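Local coordinates for glycosylation Associate Protein 2 (PDB 6OYC) that probably takes part in the glycosylation and export of a serine-rich adhesin through the accessory Sec system, in complex with two partner Gap proteins, at residues 301-313 against 325-337. Residues are numbered along the deposited sequence; the frame is centred on the assembly and turned at random.
Sequences FSGFRSAEGFEGF and LICDPRLQGGAFY
Y337 ties the loop that follows strand 323-327 to the end of the parallel strand 297-301. CB leads into the ring, whose six carbons, CG, CD1, CD2, CE1, CE2 and CZ, all lie within 3.9 Å of F301 CD2. That atom sits over the ring centre, making an edge-to-face pair with planes at 86°. CB of D328 lies on the opposite face; CE2 and CZ also border S302 O at the edge. At the tip, Y337 OH donates to S302 O (2.6 Å), in the carbonyl plane on a lone pair. The F301 ring takes I326 CD1 over one face, 4.0 Å from its centroid, the two side chains running alongside each other.

Next to this cluster, I326 O accepts twice: S302 N approaches nearly in line with the carbonyl at 2.6 Å, its N-H pointing straight at the oxygen (168°), while S302 OG stands above the carbonyl plane. A chi1 of -64° sets OG beside its own backbone N, where it donates to I326 O and accepts from E311 N (2.8 Å), joining both arms of the 301-313 loop. C327 SG lies over the F310 ring, 4.1 Å from its centroid, and L325 CB packs on F310 CD1.

Farther out, G333 CA rests on one face of the F304 ring, 3.8 Å from its centroid, a CH-pi contact, and R305 N donates to G333 O (2.9 Å), again on an in-plane lone pair. D328 supports the second loop: R330 grips its carboxylate side-on with NE and NH2, and the backbone N atoms of R330, A335 and Y337 also donate to it.

The segments leave neighbouring parallel strands of a probably α/β-hydrolase-like domain, where F301 touches residues fitting a nucleophile-elbow pattern. Aromatic faces and edges thus fill the interior, while the doubly used I326 O and the D328 carboxylate, whose charge R330 probably offsets, take up several N-H and O-H groups of two largely irregular segments.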
loop_
_atom_site.group_PDB
_atom_site.type_symbol
_atom_site.label_atom_id
_atom_site.label_comp_id
_atom_site.label_asym_id
_atom_site.label_seq_id
_atom_site.Cartn_x
_atom_site.Cartn_y
_atom_site.Cartn_z
ATOM N N PHE B 301 4.382 9.940 0.232
ATOM C CA PHE B 301 4.473 8.953 1.302
ATOM C C PHE B 301 3.290 9.112 2.256
ATOM O O PHE B 301 3.012 10.217 2.736
ATOM C CB PHE B 301 5.773 9.106 2.085
ATOM C CG PHE B 301 7.004 8.619 1.361
ATOM C CD1 PHE B 301 7.586 9.385 0.360
ATOM C CD2 PHE B 301 7.611 7.429 1.721
ATOM C CE1 PHE B 301 8.722 8.959 -0.290
ATOM C CE2 PHE B 301 8.758 6.997 1.068
ATOM C CZ PHE B 301 9.313 7.761 0.061
ATOM N N SER B 302 2.604 8.007 2.545
ATOM C CA SER B 302 1.443 8.075 3.418
ATOM C C SER B 302 1.865 8.416 4.841
ATOM O O SER B 302 2.934 8.007 5.313
ATOM C CB SER B 302 0.679 6.746 3.410
ATOM O OG SER B 302 0.134 6.458 2.139
ATOM N N GLY B 303 1.008 9.169 5.527
ATOM C CA GLY B 303 1.199 9.424 6.939
ATOM C C GLY B 303 0.891 8.187 7.797
ATOM O O GLY B 303 0.595 7.092 7.314
ATOM N N PHE B 304 0.980 8.389 9.110
ATOM C CA PHE B 304 0.671 7.347 10.078
ATOM C C PHE B 304 -0.824 7.038 10.060
ATOM O O PHE B 304 -1.646 7.957 10.053
ATOM C CB PHE B 304 1.119 7.812 11.462
ATOM C CG PHE B 304 0.758 6.870 12.588
ATOM C CD1 PHE B 304 -0.511 6.897 13.165
ATOM C CD2 PHE B 304 1.705 5.992 13.107
ATOM C CE1 PHE B 304 -0.843 6.051 14.210
ATOM C CE2 PHE B 304 1.384 5.138 14.161
ATOM C CZ PHE B 304 0.102 5.171 14.711
ATOM N N ARG B 305 -1.183 5.746 10.069
ATOM C CA ARG B 305 -2.588 5.337 10.052
ATOM C C ARG B 305 -2.713 3.870 10.469
ATOM O O ARG B 305 -2.076 2.998 9.872
ATOM C CB ARG B 305 -3.219 5.560 8.654
ATOM C CG ARG B 305 -2.437 4.923 7.451
ATOM C CD ARG B 305 -3.094 5.177 6.053
ATOM N NE ARG B 305 -4.292 4.370 5.766
ATOM C CZ ARG B 305 -5.269 4.734 4.922
ATOM N NH1 ARG B 305 -5.202 5.895 4.281
ATOM N NH2 ARG B 305 -6.326 3.948 4.716
ATOM N N SER B 306 -3.553 3.602 11.477
ATOM C CA SER B 306 -3.792 2.229 11.926
ATOM C C SER B 306 -4.466 1.401 10.842
ATOM O O SER B 306 -4.092 0.250 10.606
ATOM C CB SER B 306 -4.653 2.214 13.196
ATOM O OG SER B 306 -4.141 3.115 14.161
ATOM N N ALA B 307 -5.491 1.958 10.200
ATOM C CA ALA B 307 -6.127 1.273 9.085
ATOM C C ALA B 307 -5.170 1.262 7.903
ATOM O O ALA B 307 -4.590 2.293 7.554
ATOM C CB ALA B 307 -7.437 1.958 8.711
ATOM N N GLU B 308 -4.987 0.099 7.295
ATOM C CA GLU B 308 -3.961 -0.014 6.270
ATOM C C GLU B 308 -4.431 0.578 4.938
ATOM O O GLU B 308 -5.620 0.838 4.728
ATOM C CB GLU B 308 -3.549 -1.479 6.116
ATOM C CG GLU B 308 -3.103 -2.072 7.439
ATOM C CD GLU B 308 -2.372 -3.393 7.281
ATOM O OE1 GLU B 308 -2.298 -3.938 6.139
ATOM O OE2 GLU B 308 -1.872 -3.891 8.317
ATOM N N GLY B 309 -3.475 0.806 4.040
ATOM C CA GLY B 309 -3.755 1.283 2.698
ATOM C C GLY B 309 -3.037 2.589 2.396
ATOM O O GLY B 309 -2.320 3.147 3.225
ATOM N N PHE B 310 -3.238 3.066 1.164
ATOM C CA PHE B 310 -2.589 4.295 0.702
ATOM C C PHE B 310 -3.374 5.536 1.100
ATOM O O PHE B 310 -4.601 5.590 0.958
ATOM C CB PHE B 310 -2.437 4.295 -0.814
ATOM C CG PHE B 310 -1.619 3.168 -1.340
ATOM C CD1 PHE B 310 -0.231 3.211 -1.269
ATOM C CD2 PHE B 310 -2.234 2.065 -1.914
ATOM C CE1 PHE B 310 0.536 2.166 -1.744
ATOM C CE2 PHE B 310 -1.482 1.013 -2.402
ATOM C CZ PHE B 310 -0.083 1.062 -2.327
ATOM N N GLU B 311 -2.651 6.542 1.579
ATOM C CA GLU B 311 -3.176 7.886 1.759
ATOM C C GLU B 311 -2.979 8.720 0.500
ATOM O O GLU B 311 -1.989 8.563 -0.223
ATOM C CB GLU B 311 -2.461 8.595 2.899
ATOM C CG GLU B 311 -3.179 8.595 4.194
ATOM C CD GLU B 311 -2.466 9.451 5.218
ATOM O OE1 GLU B 311 -1.466 10.135 4.855
ATOM O OE2 GLU B 311 -2.906 9.428 6.384
ATOM N N GLY B 312 -3.918 9.636 0.260
ATOM C CA GLY B 312 -3.700 10.686 -0.718
ATOM C C GLY B 312 -3.916 10.308 -2.162
ATOM O O GLY B 312 -3.362 10.969 -3.044
ATOM N N PHE B 313 -4.708 9.270 -2.437
ATOM C CA PHE B 313 -5.020 8.908 -3.816
ATOM C C PHE B 313 -5.692 10.060 -4.557
ATOM O O PHE B 313 -5.251 10.476 -5.633
ATOM C CB PHE B 313 -5.921 7.677 -3.835
ATOM C CG PHE B 313 -6.298 7.212 -5.223
ATOM C CD1 PHE B 313 -5.400 6.490 -5.996
ATOM C CD2 PHE B 313 -7.551 7.492 -5.744
ATOM C CE1 PHE B 313 -5.743 6.043 -7.258
ATOM C CE2 PHE B 313 -7.909 7.061 -7.016
ATOM C CZ PHE B 313 -7.000 6.332 -7.775
ATOM N N LEU B 325 2.233 6.383 -4.848
ATOM C CA LEU B 325 1.911 6.375 -3.425
ATOM C C LEU B 325 2.704 5.279 -2.726
ATOM O O LEU B 325 2.943 4.211 -3.296
ATOM C CB LEU B 325 0.420 6.159 -3.195
ATOM C CG LEU B 325 -0.529 6.915 -4.121
ATOM C CD1 LEU B 325 -1.964 6.501 -3.805
ATOM C CD2 LEU B 325 -0.333 8.433 -3.974
ATOM N N ILE B 326 3.121 5.554 -1.494
ATOM C CA ILE B 326 3.895 4.629 -0.672
ATOM C C ILE B 326 3.288 4.645 0.726
ATOM O O ILE B 326 3.098 5.719 1.309
ATOM C CB ILE B 326 5.389 5.016 -0.627
ATOM C CG1 ILE B 326 5.860 5.517 -2.007
ATOM C CG2 ILE B 326 6.246 3.852 -0.131
ATOM C CD1 ILE B 326 7.356 5.589 -2.181
ATOM N N CYS B 327 2.983 3.465 1.260
ATOM C CA CYS B 327 2.474 3.344 2.621
ATOM C C CYS B 327 3.230 2.239 3.351
ATOM O O CYS B 327 3.807 1.339 2.733
ATOM C CB CYS B 327 0.971 3.050 2.648
ATOM S SG CYS B 327 0.556 1.432 1.959
ATOM N N ASP B 328 3.221 2.331 4.676
ATOM C CA ASP B 328 4.009 1.456 5.547
ATOM C C ASP B 328 3.058 0.843 6.565
ATOM O O ASP B 328 2.609 1.545 7.495
ATOM C CB ASP B 328 5.130 2.247 6.218
ATOM C CG ASP B 328 5.891 1.447 7.245
ATOM O OD1 ASP B 328 5.613 0.238 7.403
ATOM O OD2 ASP B 328 6.786 2.037 7.904
ATOM N N PRO B 329 2.698 -0.429 6.424
ATOM C CA PRO B 329 1.668 -1.019 7.291
ATOM C C PRO B 329 2.186 -1.642 8.580
ATOM O O PRO B 329 1.412 -2.333 9.242
ATOM C CB PRO B 329 1.077 -2.108 6.384
ATOM C CG PRO B 329 2.303 -2.626 5.639
ATOM C CD PRO B 329 3.144 -1.368 5.373
ATOM N N ARG B 330 3.448 -1.448 8.945
ATOM C CA ARG B 330 4.025 -2.157 10.079
ATOM C C ARG B 330 3.580 -1.544 11.408
ATOM O O ARG B 330 3.078 -0.417 11.469
ATOM C CB ARG B 330 5.555 -2.160 9.980
ATOM C CG ARG B 330 6.081 -2.883 8.729
ATOM C CD ARG B 330 7.569 -2.626 8.497
ATOM N NE ARG B 330 7.841 -1.200 8.307
ATOM C CZ ARG B 330 9.038 -0.633 8.439
ATOM N NH1 ARG B 330 10.100 -1.365 8.751
ATOM N NH2 ARG B 330 9.177 0.674 8.254
ATOM N N LEU B 331 3.753 -2.322 12.474
ATOM C CA LEU B 331 3.569 -1.878 13.867
ATOM C C LEU B 331 2.114 -1.439 14.063
ATOM O O LEU B 331 1.197 -2.130 13.597
ATOM C CB LEU B 331 4.583 -0.826 14.196
ATOM C CG LEU B 331 6.035 -1.277 14.251
ATOM C CD1 LEU B 331 6.873 -0.246 15.004
ATOM C CD2 LEU B 331 6.158 -2.657 14.887
ATOM N N GLN B 332 1.870 -0.309 14.743
ATOM C CA GLN B 332 0.504 0.186 14.905
ATOM C C GLN B 332 -0.011 0.860 13.632
ATOM O O GLN B 332 -1.058 0.479 13.097
ATOM C CB GLN B 332 0.409 1.162 16.087
ATOM C CG GLN B 332 -1.056 1.473 16.449
ATOM C CD GLN B 332 -1.225 2.657 17.408
ATOM O OE1 GLN B 332 -0.254 3.227 17.905
ATOM N NE2 GLN B 332 -2.475 3.020 17.675
ATOM N N GLY B 333 0.687 1.887 13.154
ATOM C CA GLY B 333 0.197 2.625 12.005
ATOM C C GLY B 333 1.300 3.074 11.062
ATOM O O GLY B 333 1.142 4.060 10.336
ATOM N N GLY B 334 2.416 2.359 11.073
ATOM C CA GLY B 334 3.554 2.692 10.236
ATOM C C GLY B 334 4.796 2.809 11.096
ATOM O O GLY B 334 4.725 3.055 12.303
ATOM N N ALA B 335 5.960 2.612 10.468
ATOM C CA ALA B 335 7.234 2.718 11.162
ATOM C C ALA B 335 8.208 3.601 10.378
ATOM O O ALA B 335 9.423 3.350 10.356
ATOM C CB ALA B 335 7.829 1.333 11.432
ATOM N N PHE B 336 7.684 4.631 9.709
ATOM C CA PHE B 336 8.504 5.718 9.179
ATOM C C PHE B 336 9.462 5.248 8.076
ATOM O O PHE B 336 10.548 5.804 7.905
ATOM C CB PHE B 336 9.272 6.407 10.319
ATOM C CG PHE B 336 8.399 7.289 11.178
ATOM C CD1 PHE B 336 7.447 6.743 12.007
ATOM C CD2 PHE B 336 8.505 8.669 11.115
ATOM C CE1 PHE B 336 6.617 7.557 12.770
ATOM C CE2 PHE B 336 7.694 9.484 11.876
ATOM C CZ PHE B 336 6.746 8.926 12.707
ATOM N N TYR B 337 9.071 4.220 7.320
ATOM C CA TYR B 337 9.763 3.778 6.103
ATOM C C TYR B 337 11.217 3.402 6.340
ATOM O O TYR B 337 12.004 3.342 5.392
ATOM C CB TYR B 337 9.647 4.834 4.992
ATOM C CG TYR B 337 8.204 5.178 4.746
ATOM C CD1 TYR B 337 7.428 4.417 3.885
ATOM C CD2 TYR B 337 7.582 6.215 5.444
ATOM C CE1 TYR B 337 6.072 4.711 3.682
ATOM C CE2 TYR B 337 6.240 6.518 5.232
ATOM C CZ TYR B 337 5.491 5.762 4.361
ATOM O OH TYR B 337 4.151 6.054 4.167
HETATM O O HOH W 1 1.787 4.340 5.812
HETATM O O HOH W 2 -0.074 2.114 7.681
#